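Local coordinates for protein eukaryotic translation initiation factor 4 gamma 2 (Homo sapiens, PDB 4IUL) that probably takes part in translation initiation, its MIF4G domain of HEAT-like paired helices serving to interact with the helicase eIF4A, at residues D20-K25 and G49-L54; R24-I29 and I60-D65; I172-I177 and K216-Q221; T179-K184 and E197-I202. One frame throughout, in Å; residues are numbered along the deposited sequence.

Contact 1: D20-K25 and G49-L54. With SO4 (sulfate ion), chain D.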
# COMPACT_ATOMS: atom_id res chain seq x y z
N ASP A 20 -22.50 -13.34 -7.90
CA ASP A 20 -21.76 -12.85 -9.05
C ASP A 20 -22.24 -11.49 -9.56
O ASP A 20 -21.43 -10.69 -10.02
CB ASP A 20 -21.78 -13.89 -10.18
CG ASP A 20 -21.09 -15.19 -9.77
OD1 ASP A 20 -20.25 -15.17 -8.85
OD2 ASP A 20 -21.38 -16.24 -10.38
N ALA A 21 -23.54 -11.22 -9.48
CA ALA A 21 -24.07 -9.93 -9.92
C ALA A 21 -23.62 -8.80 -8.97
O ALA A 21 -23.42 -7.66 -9.40
CB ALA A 21 -25.60 -9.96 -10.00
N ILE A 22 -23.48 -9.13 -7.69
CA ILE A 22 -23.03 -8.13 -6.71
C ILE A 22 -21.61 -7.71 -7.03
O ILE A 22 -21.27 -6.52 -7.01
CB ILE A 22 -23.08 -8.68 -5.27
CG1 ILE A 22 -24.53 -8.88 -4.83
CG2 ILE A 22 -22.38 -7.70 -4.32
CD1 ILE A 22 -24.66 -9.48 -3.42
N PHE A 23 -20.76 -8.69 -7.32
CA PHE A 23 -19.37 -8.42 -7.64
C PHE A 23 -19.24 -7.60 -8.92
O PHE A 23 -18.36 -6.75 -9.01
CB PHE A 23 -18.60 -9.75 -7.72
CG PHE A 23 -18.42 -10.42 -6.38
CD1 PHE A 23 -18.49 -11.81 -6.27
CD2 PHE A 23 -18.20 -9.67 -5.23
CE1 PHE A 23 -18.35 -12.44 -5.03
CE2 PHE A 23 -18.05 -10.29 -3.98
CZ PHE A 23 -18.13 -11.68 -3.88
N ARG A 24 -20.11 -7.85 -9.91
CA ARG A 24 -20.06 -7.06 -11.15
C ARG A 24 -20.45 -5.62 -10.80
O ARG A 24 -19.92 -4.65 -11.36
CB ARG A 24 -21.02 -7.61 -12.23
CG ARG A 24 -20.66 -9.01 -12.77
CD ARG A 24 -21.36 -9.33 -14.11
NE ARG A 24 -22.82 -9.39 -14.01
CZ ARG A 24 -23.52 -10.40 -13.49
NH1 ARG A 24 -22.91 -11.48 -13.02
NH2 ARG A 24 -24.85 -10.33 -13.45
N LYS A 25 -21.38 -5.47 -9.86
CA LYS A 25 -21.83 -4.15 -9.44
C LYS A 25 -20.73 -3.40 -8.68
O LYS A 25 -20.55 -2.19 -8.86
CB LYS A 25 -23.06 -4.27 -8.54
CG LYS A 25 -23.67 -2.96 -8.10
CD LYS A 25 -24.86 -3.25 -7.20
CE LYS A 25 -26.00 -2.26 -7.40
NZ LYS A 25 -27.20 -2.74 -6.66
N GLY A 49 -22.08 -4.30 0.00
CA GLY A 49 -20.85 -5.05 0.17
C GLY A 49 -20.41 -5.50 1.55
O GLY A 49 -19.22 -5.73 1.76
N VAL A 50 -21.33 -5.64 2.49
CA VAL A 50 -20.95 -6.08 3.84
C VAL A 50 -21.84 -7.20 4.35
O VAL A 50 -21.77 -7.60 5.51
CB VAL A 50 -21.00 -4.91 4.85
CG1 VAL A 50 -20.08 -3.80 4.41
CG2 VAL A 50 -22.43 -4.39 4.97
N GLU A 51 -22.67 -7.72 3.46
CA GLU A 51 -23.61 -8.79 3.78
C GLU A 51 -23.05 -10.00 4.54
O GLU A 51 -23.67 -10.48 5.48
CB GLU A 51 -24.27 -9.27 2.49
CG GLU A 51 -25.38 -10.27 2.68
CD GLU A 51 -25.82 -10.88 1.36
OE1 GLU A 51 -26.13 -10.12 0.42
OE2 GLU A 51 -25.86 -12.12 1.27
N SER A 52 -21.89 -10.51 4.12
CA SER A 52 -21.29 -11.69 4.77
C SER A 52 -19.79 -11.83 4.52
O SER A 52 -19.19 -11.01 3.83
CB SER A 52 -21.98 -12.96 4.27
OG SER A 52 -21.66 -13.20 2.91
N LYS A 53 -19.19 -12.88 5.06
CA LYS A 53 -17.76 -13.11 4.88
C LYS A 53 -17.41 -13.26 3.40
O LYS A 53 -16.47 -12.63 2.90
CB LYS A 53 -17.31 -14.36 5.66
CG LYS A 53 -15.80 -14.65 5.51
CD LYS A 53 -15.22 -15.50 6.66
CE LYS A 53 -15.67 -16.95 6.59
NZ LYS A 53 -14.90 -17.82 7.53
N LEU A 54 -18.17 -14.10 2.71
CA LEU A 54 -17.96 -14.36 1.29
C LEU A 54 -17.97 -13.08 0.45
O LEU A 54 -17.10 -12.87 -0.39
CB LEU A 54 -19.03 -15.33 0.78
CG LEU A 54 -18.94 -15.76 -0.69
CD1 LEU A 54 -19.53 -17.16 -0.85
CD2 LEU A 54 -19.65 -14.74 -1.58
S SO4 D . -11.38 -17.69 6.22
O1 SO4 D . -10.45 -18.79 6.53
O2 SO4 D . -11.83 -17.06 7.47
O3 SO4 D . -10.68 -16.69 5.39
O4 SO4 D . -12.54 -18.22 5.48

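Contact 2: R24-I29 and I60-D65. With SO4 (sulfate ion), chain C.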
# COMPACT_ATOMS: atom_id res chain seq x y z
N ARG A 24 -20.11 -7.85 -9.91
CA ARG A 24 -20.06 -7.06 -11.15
C ARG A 24 -20.45 -5.62 -10.80
O ARG A 24 -19.92 -4.65 -11.36
CB ARG A 24 -21.02 -7.61 -12.23
CG ARG A 24 -20.66 -9.01 -12.77
CD ARG A 24 -21.36 -9.33 -14.11
NE ARG A 24 -22.82 -9.39 -14.01
CZ ARG A 24 -23.52 -10.40 -13.49
NH1 ARG A 24 -22.91 -11.48 -13.02
NH2 ARG A 24 -24.85 -10.33 -13.45
N LYS A 25 -21.38 -5.47 -9.86
CA LYS A 25 -21.83 -4.15 -9.44
C LYS A 25 -20.73 -3.40 -8.68
O LYS A 25 -20.55 -2.19 -8.86
CB LYS A 25 -23.06 -4.27 -8.54
CG LYS A 25 -23.67 -2.96 -8.10
CD LYS A 25 -24.86 -3.25 -7.20
CE LYS A 25 -26.00 -2.26 -7.40
NZ LYS A 25 -27.20 -2.74 -6.66
N VAL A 26 -19.99 -4.12 -7.84
CA VAL A 26 -18.91 -3.50 -7.08
C VAL A 26 -17.84 -2.96 -8.02
O VAL A 26 -17.32 -1.86 -7.82
CB VAL A 26 -18.28 -4.49 -6.08
CG1 VAL A 26 -17.01 -3.89 -5.47
CG2 VAL A 26 -19.28 -4.81 -4.98
N ARG A 27 -17.53 -3.73 -9.06
CA ARG A 27 -16.54 -3.32 -10.05
C ARG A 27 -16.97 -2.00 -10.72
O ARG A 27 -16.16 -1.10 -10.90
CB ARG A 27 -16.36 -4.41 -11.11
CG ARG A 27 -15.46 -4.03 -12.28
CD ARG A 27 -14.07 -3.58 -11.82
NE ARG A 27 -13.20 -3.23 -12.95
CZ ARG A 27 -11.93 -2.83 -12.82
NH1 ARG A 27 -11.38 -2.72 -11.61
NH2 ARG A 27 -11.22 -2.53 -13.90
N GLY A 28 -18.25 -1.92 -11.10
CA GLY A 28 -18.75 -0.70 -11.72
C GLY A 28 -18.57 0.50 -10.79
O GLY A 28 -18.08 1.55 -11.20
N ILE A 29 -18.97 0.35 -9.53
CA ILE A 29 -18.84 1.40 -8.53
C ILE A 29 -17.39 1.90 -8.42
O ILE A 29 -17.13 3.10 -8.42
CB ILE A 29 -19.31 0.89 -7.15
CG1 ILE A 29 -20.82 0.62 -7.19
CG2 ILE A 29 -18.98 1.92 -6.07
CD1 ILE A 29 -21.37 0.06 -5.89
N ILE A 60 -12.87 -6.95 -1.16
CA ILE A 60 -11.46 -6.64 -0.90
C ILE A 60 -10.59 -6.96 -2.12
O ILE A 60 -9.67 -6.22 -2.45
CB ILE A 60 -10.94 -7.44 0.33
CG1 ILE A 60 -11.59 -6.89 1.61
CG2 ILE A 60 -9.42 -7.34 0.42
CD1 ILE A 60 -11.37 -7.75 2.84
N LEU A 61 -10.90 -8.08 -2.77
CA LEU A 61 -10.18 -8.49 -3.96
C LEU A 61 -10.32 -7.43 -5.06
O LEU A 61 -9.36 -7.08 -5.73
CB LEU A 61 -10.72 -9.84 -4.46
CG LEU A 61 -10.06 -10.35 -5.75
CD1 LEU A 61 -8.57 -10.59 -5.49
CD2 LEU A 61 -10.74 -11.64 -6.20
N LEU A 62 -11.53 -6.92 -5.24
CA LEU A 62 -11.77 -5.92 -6.28
C LEU A 62 -11.14 -4.56 -5.99
O LEU A 62 -10.57 -3.92 -6.89
CB LEU A 62 -13.28 -5.77 -6.52
CG LEU A 62 -13.95 -7.01 -7.13
CD1 LEU A 62 -15.46 -6.85 -7.15
CD2 LEU A 62 -13.40 -7.24 -8.55
N ILE A 63 -11.21 -4.13 -4.72
CA ILE A 63 -10.64 -2.85 -4.30
C ILE A 63 -9.13 -2.82 -4.54
O ILE A 63 -8.60 -1.88 -5.16
CB ILE A 63 -10.94 -2.57 -2.79
CG1 ILE A 63 -12.43 -2.32 -2.59
CG2 ILE A 63 -10.14 -1.38 -2.31
CD1 ILE A 63 -12.85 -2.08 -1.14
N VAL A 64 -8.43 -3.84 -4.06
CA VAL A 64 -6.98 -3.91 -4.25
C VAL A 64 -6.65 -4.01 -5.74
O VAL A 64 -5.63 -3.48 -6.19
CB VAL A 64 -6.39 -5.10 -3.47
CG1 VAL A 64 -4.89 -5.17 -3.71
CG2 VAL A 64 -6.66 -4.92 -1.97
N ASP A 65 -7.52 -4.68 -6.50
CA ASP A 65 -7.37 -4.82 -7.95
C ASP A 65 -7.30 -3.41 -8.57
O ASP A 65 -6.37 -3.07 -9.30
CB ASP A 65 -8.60 -5.54 -8.55
CG ASP A 65 -8.33 -7.00 -8.90
OD1 ASP A 65 -7.26 -7.54 -8.52
OD2 ASP A 65 -9.21 -7.61 -9.56
S SO4 C . -13.81 -3.33 -16.61
O1 SO4 C . -12.85 -2.31 -16.14
O2 SO4 C . -14.31 -4.12 -15.47
O3 SO4 C . -14.94 -2.67 -17.29
O4 SO4 C . -13.12 -4.24 -17.56
O HOH W 1 -11.58 -4.16 -9.45

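Contact 3: I172-I177 and K216-Q221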
# COMPACT_ATOMS: atom_id res chain seq x y z
N ILE A 172 5.20 -5.19 7.21
CA ILE A 172 5.18 -5.02 5.75
C ILE A 172 5.74 -3.67 5.32
O ILE A 172 6.30 -3.55 4.23
CB ILE A 172 3.74 -5.21 5.16
CG1 ILE A 172 3.84 -5.47 3.66
CG2 ILE A 172 2.91 -3.99 5.40
CD1 ILE A 172 2.52 -5.85 3.00
N LEU A 173 5.59 -2.66 6.18
CA LEU A 173 6.13 -1.34 5.86
C LEU A 173 7.66 -1.43 5.82
O LEU A 173 8.29 -0.92 4.89
CB LEU A 173 5.68 -0.31 6.89
CG LEU A 173 4.21 0.11 6.82
CD1 LEU A 173 3.88 0.94 8.04
CD2 LEU A 173 3.96 0.91 5.54
N HIS A 174 8.27 -2.08 6.81
CA HIS A 174 9.73 -2.23 6.83
C HIS A 174 10.17 -3.03 5.61
O HIS A 174 11.25 -2.80 5.06
CB HIS A 174 10.20 -2.93 8.12
CG HIS A 174 10.25 -2.04 9.32
ND1 HIS A 174 11.22 -1.08 9.50
CD2 HIS A 174 9.40 -1.91 10.38
CE1 HIS A 174 10.98 -0.40 10.60
NE2 HIS A 174 9.88 -0.89 11.16
N LYS A 175 9.33 -3.97 5.18
CA LYS A 175 9.65 -4.80 4.02
C LYS A 175 9.66 -3.96 2.74
O LYS A 175 10.42 -4.23 1.82
CB LYS A 175 8.64 -5.95 3.91
CG LYS A 175 9.27 -7.27 3.54
CD LYS A 175 8.34 -8.44 3.86
CE LYS A 175 8.13 -8.57 5.35
NZ LYS A 175 7.19 -9.68 5.68
N CYS A 176 8.80 -2.94 2.69
CA CYS A 176 8.74 -2.05 1.54
C CYS A 176 10.01 -1.20 1.53
O CYS A 176 10.69 -1.06 0.51
CB CYS A 176 7.51 -1.14 1.61
SG CYS A 176 5.91 -1.95 1.27
N ILE A 177 10.34 -0.62 2.68
CA ILE A 177 11.52 0.23 2.81
C ILE A 177 12.79 -0.52 2.43
O ILE A 177 13.66 0.03 1.76
CB ILE A 177 11.67 0.76 4.26
CG1 ILE A 177 10.55 1.75 4.57
CG2 ILE A 177 13.06 1.40 4.45
CD1 ILE A 177 10.60 2.32 5.97
N LYS A 216 14.92 1.79 16.97
CA LYS A 216 16.06 2.70 16.80
C LYS A 216 17.17 2.17 15.91
O LYS A 216 17.64 2.86 15.00
CB LYS A 216 16.65 3.07 18.17
CG LYS A 216 17.86 4.00 18.10
CD LYS A 216 18.22 4.54 19.50
CE LYS A 216 19.52 5.34 19.50
NZ LYS A 216 19.47 6.52 18.59
N SER A 217 17.59 0.93 16.17
CA SER A 217 18.65 0.29 15.40
C SER A 217 18.36 0.21 13.89
O SER A 217 19.17 0.64 13.07
CB SER A 217 18.90 -1.12 15.95
OG SER A 217 19.92 -1.78 15.24
N LEU A 218 17.20 -0.34 13.54
CA LEU A 218 16.80 -0.47 12.15
C LEU A 218 16.70 0.87 11.42
O LEU A 218 17.25 1.04 10.33
CB LEU A 218 15.44 -1.16 12.06
CG LEU A 218 15.35 -2.63 11.69
CD1 LEU A 218 13.87 -3.00 11.63
CD2 LEU A 218 16.03 -2.89 10.34
N MET A 219 16.00 1.82 12.03
CA MET A 219 15.83 3.14 11.42
C MET A 219 17.16 3.87 11.27
O MET A 219 17.41 4.50 10.24
CB MET A 219 14.86 3.99 12.25
CG MET A 219 13.44 3.42 12.32
SD MET A 219 12.57 3.41 10.74
CE MET A 219 11.81 5.02 10.79
N ASP A 220 18.01 3.79 12.29
CA ASP A 220 19.32 4.43 12.24
C ASP A 220 20.06 3.89 11.02
O ASP A 220 20.70 4.64 10.28
CB ASP A 220 20.15 4.12 13.49
CG ASP A 220 19.90 5.09 14.61
OD1 ASP A 220 19.06 6.01 14.46
OD2 ASP A 220 20.57 4.94 15.66
N GLN A 221 19.94 2.59 10.82
CA GLN A 221 20.58 1.91 9.70
C GLN A 221 20.06 2.44 8.36
O GLN A 221 20.84 2.66 7.43
CB GLN A 221 20.33 0.41 9.82
CG GLN A 221 21.36 -0.46 9.13
CD GLN A 221 21.05 -1.94 9.31
OE1 GLN A 221 20.62 -2.37 10.39
NE2 GLN A 221 21.28 -2.72 8.26

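Contact 4: T179-K184 and E197-I202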
# COMPACT_ATOMS: atom_id res chain seq x y z
N THR A 179 13.22 -3.08 0.37
CA THR A 179 13.35 -3.33 -1.06
C THR A 179 13.70 -2.07 -1.84
O THR A 179 14.39 -2.13 -2.85
CB THR A 179 12.07 -3.96 -1.65
OG1 THR A 179 10.98 -3.03 -1.54
CG2 THR A 179 11.70 -5.23 -0.90
N LEU A 180 13.22 -0.92 -1.36
CA LEU A 180 13.49 0.34 -2.03
C LEU A 180 14.94 0.82 -1.87
O LEU A 180 15.47 1.48 -2.76
CB LEU A 180 12.53 1.43 -1.55
CG LEU A 180 11.05 1.26 -1.91
CD1 LEU A 180 10.27 2.50 -1.47
CD2 LEU A 180 10.90 1.06 -3.42
N LEU A 181 15.56 0.50 -0.74
CA LEU A 181 16.94 0.90 -0.47
C LEU A 181 17.97 -0.13 -0.94
O LEU A 181 19.16 0.18 -1.04
CB LEU A 181 17.14 1.15 1.02
CG LEU A 181 16.65 2.46 1.63
CD1 LEU A 181 16.79 2.40 3.15
CD2 LEU A 181 17.46 3.62 1.06
N GLU A 182 17.51 -1.35 -1.21
CA GLU A 182 18.41 -2.41 -1.65
C GLU A 182 19.02 -2.10 -3.01
O GLU A 182 18.35 -1.61 -3.92
CB GLU A 182 17.66 -3.74 -1.72
CG GLU A 182 18.51 -4.90 -2.24
CD GLU A 182 17.73 -6.19 -2.35
OE1 GLU A 182 16.76 -6.24 -3.14
OE2 GLU A 182 18.08 -7.16 -1.64
N LYS A 183 20.31 -2.40 -3.14
CA LYS A 183 21.04 -2.16 -4.37
C LYS A 183 21.28 -3.43 -5.18
O LYS A 183 22.18 -4.22 -4.88
CB LYS A 183 22.39 -1.49 -4.06
CG LYS A 183 23.30 -1.32 -5.26
CD LYS A 183 22.64 -0.49 -6.35
CE LYS A 183 23.55 -0.35 -7.54
NZ LYS A 183 22.91 0.46 -8.60
N LYS A 184 20.47 -3.63 -6.21
CA LYS A 184 20.58 -4.80 -7.07
C LYS A 184 21.85 -4.70 -7.92
O LYS A 184 22.29 -3.60 -8.27
CB LYS A 184 19.36 -4.89 -7.98
CG LYS A 184 18.05 -5.09 -7.25
CD LYS A 184 17.96 -6.47 -6.62
CE LYS A 184 16.56 -6.74 -6.09
NZ LYS A 184 15.54 -6.70 -7.17
N GLU A 197 12.55 8.18 -4.66
CA GLU A 197 11.53 9.20 -4.49
C GLU A 197 10.34 8.61 -3.74
O GLU A 197 9.70 9.28 -2.94
CB GLU A 197 11.08 9.75 -5.85
CG GLU A 197 10.30 11.05 -5.76
CD GLU A 197 9.68 11.47 -7.08
OE1 GLU A 197 10.32 11.25 -8.14
OE2 GLU A 197 8.56 12.03 -7.07
N CYS A 198 10.04 7.34 -4.03
CA CYS A 198 8.93 6.64 -3.37
C CYS A 198 9.28 6.49 -1.89
O CYS A 198 8.44 6.73 -1.02
CB CYS A 198 8.74 5.27 -4.02
SG CYS A 198 7.33 4.29 -3.45
N LEU A 199 10.52 6.10 -1.61
CA LEU A 199 10.99 5.91 -0.24
C LEU A 199 10.76 7.17 0.61
O LEU A 199 10.29 7.08 1.74
CB LEU A 199 12.47 5.55 -0.22
CG LEU A 199 13.14 5.56 1.16
CD1 LEU A 199 12.54 4.48 2.04
CD2 LEU A 199 14.63 5.35 1.00
N CYS A 200 11.09 8.33 0.06
CA CYS A 200 10.89 9.56 0.80
C CYS A 200 9.41 9.81 1.05
O CYS A 200 9.03 10.38 2.07
CB CYS A 200 11.53 10.74 0.06
SG CYS A 200 13.35 10.69 0.06
N GLN A 201 8.56 9.38 0.12
CA GLN A 201 7.12 9.55 0.26
C GLN A 201 6.67 8.73 1.46
O GLN A 201 6.05 9.26 2.39
CB GLN A 201 6.40 9.04 -0.99
CG GLN A 201 4.90 9.21 -0.93
CD GLN A 201 4.50 10.67 -0.87
OE1 GLN A 201 4.61 11.40 -1.86
NE2 GLN A 201 4.03 11.12 0.29
N ILE A 202 6.99 7.44 1.44
CA ILE A 202 6.65 6.51 2.52
C ILE A 202 7.18 7.03 3.85
O ILE A 202 6.46 7.07 4.85
CB ILE A 202 7.26 5.11 2.27
CG1 ILE A 202 6.34 4.29 1.37
CG2 ILE A 202 7.51 4.39 3.60
CD1 ILE A 202 4.97 4.05 1.98

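Contact 1: D20-K25 and G49-L54
Phe23 reaches out from helix 13-31 with the far end of its ring against Leu54, in the first turn of helix 53-69. Phe23 CZ lies 3.8 Å from the backbone O of Leu54, which meets the ring at its edge and in its plane, and 4.1 Å from Leu54 CD2. The two side chains cross at about a right angle, and Leu54 CD2 meets the ring at its CZ atom. CG of Phe23 stands anti to the carbonyl carbon (chi1 -70°), which carries the ring across to this helix start. One residue back, Ile22 CD1 comes within 4.2 Å of Glu51 OE1, a loose contact between a methyl and a carboxylate. The carboxylate has a better partner, because Glu51 forms a salt bridge with Arg18, one turn before Ile22 on helix 13-31, while Ile22 also packs on Val48. Ser52 takes the N-cap position of helix 53-69. Just beyond it, Lys53 NZ donates to O2 and O4 of a sulfate at 3.2 Å each, and Lys57 and Arg110 bind the same ion, probably from the crystallisation liquor. Between the two segments the contact is therefore van der Waals in kind, with its charged groups engaged at the margins.

Contact 2: R24-I29 and I60-D65
Apolar contact comes first: Leu62 of helix 53-69 pushes CD1 against Val26 of helix 13-31, 3.7 Å from Val26 CG1, and the same methyl lies 4.2 Å from the backbone N of Arg27. Val26 CG1 is anti to the backbone N (chi1 171°), which sets that branch beside the leucine methyl. A water supplies the polar link. It donates to Leu62 O at 2.8 Å and accepts a weak bond from Arg27 NH1, so the two helices are joined here through solvent. Charged groups account for a third set of interactions, all made by the Arg27 guanidinium. A sulfate, probably from the crystallisation liquor, sits at the guanidinium edge and in its plane. Arg27 NE donates to sulfate O2 at 2.9 Å (159°) and NH2 to sulfate O1 at 2.8 Å (157°), two bonds, with a weak third from NE to O1, that probably help hold the group's rotation in the crystal. NH2 also forms a salt bridge with Glu69 farther along helix 53-69, giving the arginine a direct tie to that helix. Around this pair, helix 38-48 packs on Val26 through Leu45, Leu30 of helix 13-31 touches both Leu62 and Ile63, and helices 74-87 and 107-127 cover other sides of segment 60-65.

Contact 3: I172-I177 and K216-Q221
The two helical segments stand well apart, with their closest CA atoms, those of His174 and Leu218, at 9.0 Å, so side chains alone bridge the gap. His174 on helix 170-181 and Leu218 on the first turn of helix 216-227 both point toward the opposite segment. Leu218 CD1 settles over one face of the His174 imidazole, displaced toward its rim, at 4.2 Å from the ring centroid and 24° off the normal: a CH-pi contact. The nearest ring atom to this methyl, Leu218 CD1, is His174 ND1, 3.9 Å away. Met219 arrives from a different direction; the bend at chi2 (-66°) brings its SD to 4.1 Å from His174 CE1, oblique to the ring. The imidazole is also hydrogen-bonded through ND1 to the hydroxyl of Tyr222, one turn further along helix 216-227, while Leu210 of helix 193-210 also packs against His174. Elsewhere on helix 216-227, Lys216 NZ and Asp220 OD2 form a salt bridge at 3.5 Å, and Asp220 also pairs with Arg250. A single aromatic ring thus meets helix 216-227 in two ways, through dispersion with a methyl and a sulfur, and through a directional bond to a tyrosine.

Contact 4: T179-K184 and E197-I202
Leu180 and Leu181, in the last turn of helix 170-181, both hold CG anti to the carbonyl carbon (chi1 -67° and -79°), and from there reach Leu199 on helix 193-210 at different points. Leu199 has its own CG anti to the backbone N (chi1 170°), sending its branch toward Leu181. The methyls Leu181 CD2 and Leu199 CD2 come to 3.3 Å, closer than methyls normally sit, so the exact spacing is doubtful, and the two side chains cross at about a right angle. Leu180 meets Leu199 nearer its backbone. Leu180 CD1 rests 3.6 Å from Leu199 N, and also touches Leu199 CB at 4.0 Å. The same methyl, Leu180 CD1, is 4.0 Å from Cys198 SG, so it lies against two successive residues of the helix. The CA atoms of Leu180 and Leu199 are 6.4 Å apart, so the backbones themselves run close. From helix 141-163, Leu153 and Ile156 pack on Leu180, and Tyr222 of helix 216-227 packs on Leu181. The helix end is tied down separately, with Leu181 O accepting a bond from Arg225. No hydrogen bond spans the two segments: their hold on each other is dispersion among leucine methyls, one thiol and the backbone, largely buried.

In the fold
From the N terminus, helix 13-31 enters both contact 1 and contact 2. Each closes a loop through helix 38-48 back to helix 53-69, the first at that helix's start and the second further along it; they share Arg24 and Lys25 and touch where Phe23 O meets Leu62 CD1, 3.4 Å away. Helices 74-87, 107-127 and 141-163 follow before the second pair. Contact 4 then joins helix 170-181 to 193-210, lying within the longer loop that contact 3 closes from 170-181 to 216-227. Ile177 links these two, its CG2 lying 3.9 Å from Leu199 CD1. The pairs lie on opposite sides of the chain's centre, contacts 2 and 4 having centres about 29 Å apart, and each pair ties neighbouring helices within its own part of the MIF4G helical array.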